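Local structure of nitrogen regulatory PII-like protein (Bacillus subtilis subsp. subtilis, 4RX6) at residues K12-T17 / K69-V74. The protein binds ATP as a trimeric signalling protein of the PII family and is required for full induction of the nrgAB operon when ammonium is limiting. Sequence-based numbering, arbitrary orientation.
Sequences KVEIVT and KIEIVV. With ATP (adenosine-5'-triphosphate), chain E; ATP (adenosine-5'-triphosphate), chain F.
A first torsion of 158° swings CG of Lys12 away from its own backbone N, and bends further along the chain carry the ammonium to Glu71, whose CG lies anti to the carbonyl carbon (chi1 -62°). NZ of Lys12 and OE2 of Glu71 form a long, weak salt bridge of 3.4 Å. Stronger partners come from other subunits: Lys12 pairs with Glu14 of the second subunit and Glu71 with Lys69 of that subunit, so the charged face takes part in the trimer interface. Glu14 and Glu71 run side by side, CG to CG 3.8 Å, with their carboxylates turned 76° apart; OE1 of Glu14 is hydrogen-bonded to the Tyr103 hydroxyl of strand 99-110, and the lysines around the pair probably offset the like charges.

Beneath these side chains the antiparallel strands are joined by paired backbone bonds at Val13–Ile72 and Ile15–Ile70. On the opposite, apolar face, CD1 of Ile15 meets CD1 of Ile72 at 4.2 Å. Val73 pairs with the adenine of one ATP through its backbone: its N donates to N1 (3.0 Å) and its O accepts from N6 (2.8 Å). At the other end, CG1 of Val16 lies against the ribose of a second ATP.

Strands 10-17 and 58-74 are the two central strands of the ferredoxin-like PII sheet, flanked by strands 99-110 and 36-51, while helices 22-31 and 79-90 pack on the isoleucine face.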
loop_
_atom_site.group_PDB
_atom_site.type_symbol
_atom_site.label_atom_id
_atom_site.label_comp_id
_atom_site.label_asym_id
_atom_site.label_seq_id
_atom_site.Cartn_x
_atom_site.Cartn_y
_atom_site.Cartn_z
ATOM N N LYS B 12 9.376 -4.794 3.905
ATOM C CA LYS B 12 8.933 -4.302 2.628
ATOM C C LYS B 12 9.546 -2.953 2.389
ATOM O O LYS B 12 9.520 -2.075 3.251
ATOM C CB LYS B 12 7.421 -4.180 2.585
ATOM C CG LYS B 12 6.924 -3.205 1.526
ATOM C CD LYS B 12 6.104 -3.909 0.506
ATOM C CE LYS B 12 4.654 -3.751 0.834
ATOM N NZ LYS B 12 3.933 -5.000 0.664
ATOM N N VAL B 13 10.092 -2.788 1.201
ATOM C CA VAL B 13 10.620 -1.518 0.788
ATOM C C VAL B 13 9.721 -1.041 -0.323
ATOM O O VAL B 13 9.482 -1.770 -1.287
ATOM C CB VAL B 13 12.034 -1.666 0.288
ATOM C CG1 VAL B 13 12.568 -0.322 -0.142
ATOM C CG2 VAL B 13 12.902 -2.290 1.378
ATOM N N GLU B 14 9.213 0.177 -0.177
ATOM C CA GLU B 14 8.224 0.727 -1.090
ATOM C C GLU B 14 8.777 2.030 -1.636
ATOM O O GLU B 14 9.016 2.952 -0.866
ATOM C CB GLU B 14 6.952 1.017 -0.318
ATOM C CG GLU B 14 5.665 0.699 -1.010
ATOM C CD GLU B 14 4.476 1.022 -0.109
ATOM O OE1 GLU B 14 3.712 0.100 0.281
ATOM O OE2 GLU B 14 4.328 2.212 0.240
ATOM N N ILE B 15 9.021 2.098 -2.942
ATOM C CA ILE B 15 9.495 3.326 -3.551
ATOM C C ILE B 15 8.356 3.947 -4.355
ATOM O O ILE B 15 7.638 3.244 -5.073
ATOM C CB ILE B 15 10.678 3.077 -4.511
ATOM C CG1 ILE B 15 11.843 2.365 -3.796
ATOM C CG2 ILE B 15 11.117 4.398 -5.165
ATOM C CD1 ILE B 15 12.703 1.469 -4.708
ATOM N N VAL B 16 8.160 5.252 -4.216
ATOM C CA VAL B 16 7.238 5.943 -5.081
ATOM C C VAL B 16 8.084 7.008 -5.727
ATOM O O VAL B 16 8.784 7.742 -5.038
ATOM C CB VAL B 16 6.048 6.564 -4.314
ATOM C CG1 VAL B 16 5.070 7.204 -5.298
ATOM C CG2 VAL B 16 5.336 5.506 -3.430
ATOM N N THR B 17 8.045 7.080 -7.048
ATOM C CA THR B 17 9.001 7.891 -7.782
ATOM C C THR B 17 8.436 8.173 -9.159
ATOM O O THR B 17 7.441 7.585 -9.545
ATOM C CB THR B 17 10.381 7.158 -7.900
ATOM O OG1 THR B 17 11.302 7.957 -8.653
ATOM C CG2 THR B 17 10.226 5.794 -8.575
ATOM N N LYS B 69 5.035 2.973 -8.601
ATOM C CA LYS B 69 5.227 2.473 -7.243
ATOM C C LYS B 69 5.771 1.049 -7.212
ATOM O O LYS B 69 5.157 0.109 -7.753
ATOM C CB LYS B 69 3.936 2.508 -6.464
ATOM C CG LYS B 69 4.065 1.849 -5.123
ATOM C CD LYS B 69 2.742 1.334 -4.713
ATOM C CE LYS B 69 2.345 1.879 -3.376
ATOM N NZ LYS B 69 1.111 1.184 -2.884
ATOM N N ILE B 70 6.915 0.900 -6.552
ATOM C CA ILE B 70 7.632 -0.354 -6.530
ATOM C C ILE B 70 7.639 -0.987 -5.139
ATOM O O ILE B 70 8.065 -0.354 -4.182
ATOM C CB ILE B 70 9.060 -0.109 -6.935
ATOM C CG1 ILE B 70 9.103 0.535 -8.323
ATOM C CG2 ILE B 70 9.823 -1.416 -6.911
ATOM C CD1 ILE B 70 10.452 1.176 -8.646
ATOM N N GLU B 71 7.183 -2.232 -5.023
ATOM C CA GLU B 71 7.209 -2.932 -3.743
ATOM C C GLU B 71 8.153 -4.129 -3.748
ATOM O O GLU B 71 7.993 -5.062 -4.526
ATOM C CB GLU B 71 5.819 -3.406 -3.368
ATOM C CG GLU B 71 4.831 -2.290 -3.174
ATOM C CD GLU B 71 3.410 -2.805 -3.119
ATOM O OE1 GLU B 71 2.779 -2.910 -4.194
ATOM O OE2 GLU B 71 2.932 -3.121 -2.003
ATOM N N ILE B 72 9.117 -4.109 -2.835
ATOM C CA ILE B 72 10.134 -5.139 -2.755
ATOM C C ILE B 72 10.211 -5.693 -1.346
ATOM O O ILE B 72 10.681 -5.011 -0.458
ATOM C CB ILE B 72 11.504 -4.550 -3.061
ATOM C CG1 ILE B 72 11.452 -3.718 -4.341
ATOM C CG2 ILE B 72 12.534 -5.665 -3.131
ATOM C CD1 ILE B 72 12.542 -2.710 -4.452
ATOM N N VAL B 73 9.737 -6.912 -1.137
ATOM C CA VAL B 73 9.875 -7.564 0.159
ATOM C C VAL B 73 11.199 -8.321 0.186
ATOM O O VAL B 73 11.579 -8.955 -0.808
ATOM C CB VAL B 73 8.737 -8.557 0.431
ATOM C CG1 VAL B 73 8.874 -9.109 1.831
ATOM C CG2 VAL B 73 7.395 -7.889 0.274
ATOM N N VAL B 74 11.895 -8.278 1.320
ATOM C CA VAL B 74 13.241 -8.836 1.406
ATOM C C VAL B 74 13.413 -9.485 2.758
ATOM O O VAL B 74 12.677 -9.196 3.690
ATOM C CB VAL B 74 14.351 -7.744 1.212
ATOM C CG1 VAL B 74 14.235 -7.074 -0.160
ATOM C CG2 VAL B 74 14.303 -6.699 2.322
HETATM P PG ATP E . 9.759 -18.353 -7.596
HETATM O O1G ATP E . 11.185 -18.417 -8.112
HETATM O O2G ATP E . 9.675 -17.896 -6.151
HETATM O O3G ATP E . 8.882 -19.540 -7.928
HETATM P PB ATP E . 9.427 -15.637 -8.262
HETATM O O1B ATP E . 10.398 -15.562 -7.086
HETATM O O2B ATP E . 9.778 -15.028 -9.610
HETATM O O3B ATP E . 9.024 -17.187 -8.437
HETATM P PA ATP E . 6.560 -15.634 -8.275
HETATM O O1A ATP E . 5.895 -16.273 -7.072
HETATM O O2A ATP E . 6.569 -16.350 -9.618
HETATM O O3A ATP E . 8.000 -14.996 -7.873
HETATM O "O5'" ATP E . 5.843 -14.219 -8.487
HETATM C "C5'" ATP E . 4.480 -13.987 -8.190
HETATM C "C4'" ATP E . 4.416 -12.488 -8.010
HETATM O "O4'" ATP E . 4.571 -12.184 -6.625
HETATM C "C3'" ATP E . 5.615 -11.812 -8.634
HETATM O "O3'" ATP E . 5.460 -11.566 -10.028
HETATM C "C2'" ATP E . 5.658 -10.519 -7.857
HETATM O "O2'" ATP E . 4.673 -9.619 -8.370
HETATM C "C1'" ATP E . 5.228 -10.925 -6.469
HETATM N N9 ATP E . 6.449 -11.086 -5.656
HETATM C C8 ATP E . 7.154 -12.220 -5.478
HETATM N N7 ATP E . 8.230 -11.991 -4.677
HETATM C C5 ATP E . 8.219 -10.690 -4.336
HETATM C C6 ATP E . 9.047 -9.788 -3.514
HETATM N N6 ATP E . 10.141 -10.232 -2.877
HETATM N N1 ATP E . 8.681 -8.492 -3.428
HETATM C C2 ATP E . 7.593 -8.012 -4.057
HETATM N N3 ATP E . 6.796 -8.775 -4.820
HETATM C C4 ATP E . 7.047 -10.096 -4.991
HETATM P PG ATP F . 7.786 16.941 -0.793
HETATM O O1G ATP F . 7.448 18.369 -0.437
HETATM O O2G ATP F . 6.584 16.016 -0.840
HETATM O O3G ATP F . 8.921 16.412 0.050
HETATM P PB ATP F . 8.021 16.268 -3.633
HETATM O O1B ATP F . 6.599 16.601 -4.016
HETATM O O2B ATP F . 9.138 16.480 -4.628
HETATM O O3B ATP F . 8.433 17.069 -2.283
HETATM P PA ATP F . 8.648 13.491 -4.142
HETATM O O1A ATP F . 9.412 12.607 -3.182
HETATM O O2A ATP F . 9.219 13.871 -5.478
HETATM O O3A ATP F . 8.045 14.704 -3.254
HETATM O "O5'" ATP F . 7.292 12.749 -4.546
HETATM C "C5'" ATP F . 7.261 11.807 -5.606
HETATM C "C4'" ATP F . 5.989 10.988 -5.430
HETATM O "O4'" ATP F . 6.073 10.207 -4.247
HETATM C "C3'" ATP F . 4.774 11.849 -5.174
HETATM O "O3'" ATP F . 4.227 12.338 -6.399
HETATM C "C2'" ATP F . 3.850 10.909 -4.408
HETATM O "O2'" ATP F . 3.087 10.036 -5.263
HETATM C "C1'" ATP F . 4.799 10.026 -3.630
HETATM N N9 ATP F . 4.912 10.562 -2.271
HETATM C C8 ATP F . 5.825 11.490 -1.942
HETATM N N7 ATP F . 5.730 11.826 -0.635
HETATM C C5 ATP F . 4.721 11.116 -0.107
HETATM C C6 ATP F . 4.116 11.026 1.237
HETATM N N6 ATP F . 4.594 11.795 2.257
HETATM N N1 ATP F . 3.090 10.149 1.378
HETATM C C2 ATP F . 2.620 9.399 0.359
HETATM N N3 ATP F . 3.126 9.444 -0.888
HETATM C C4 ATP F . 4.173 10.269 -1.186
#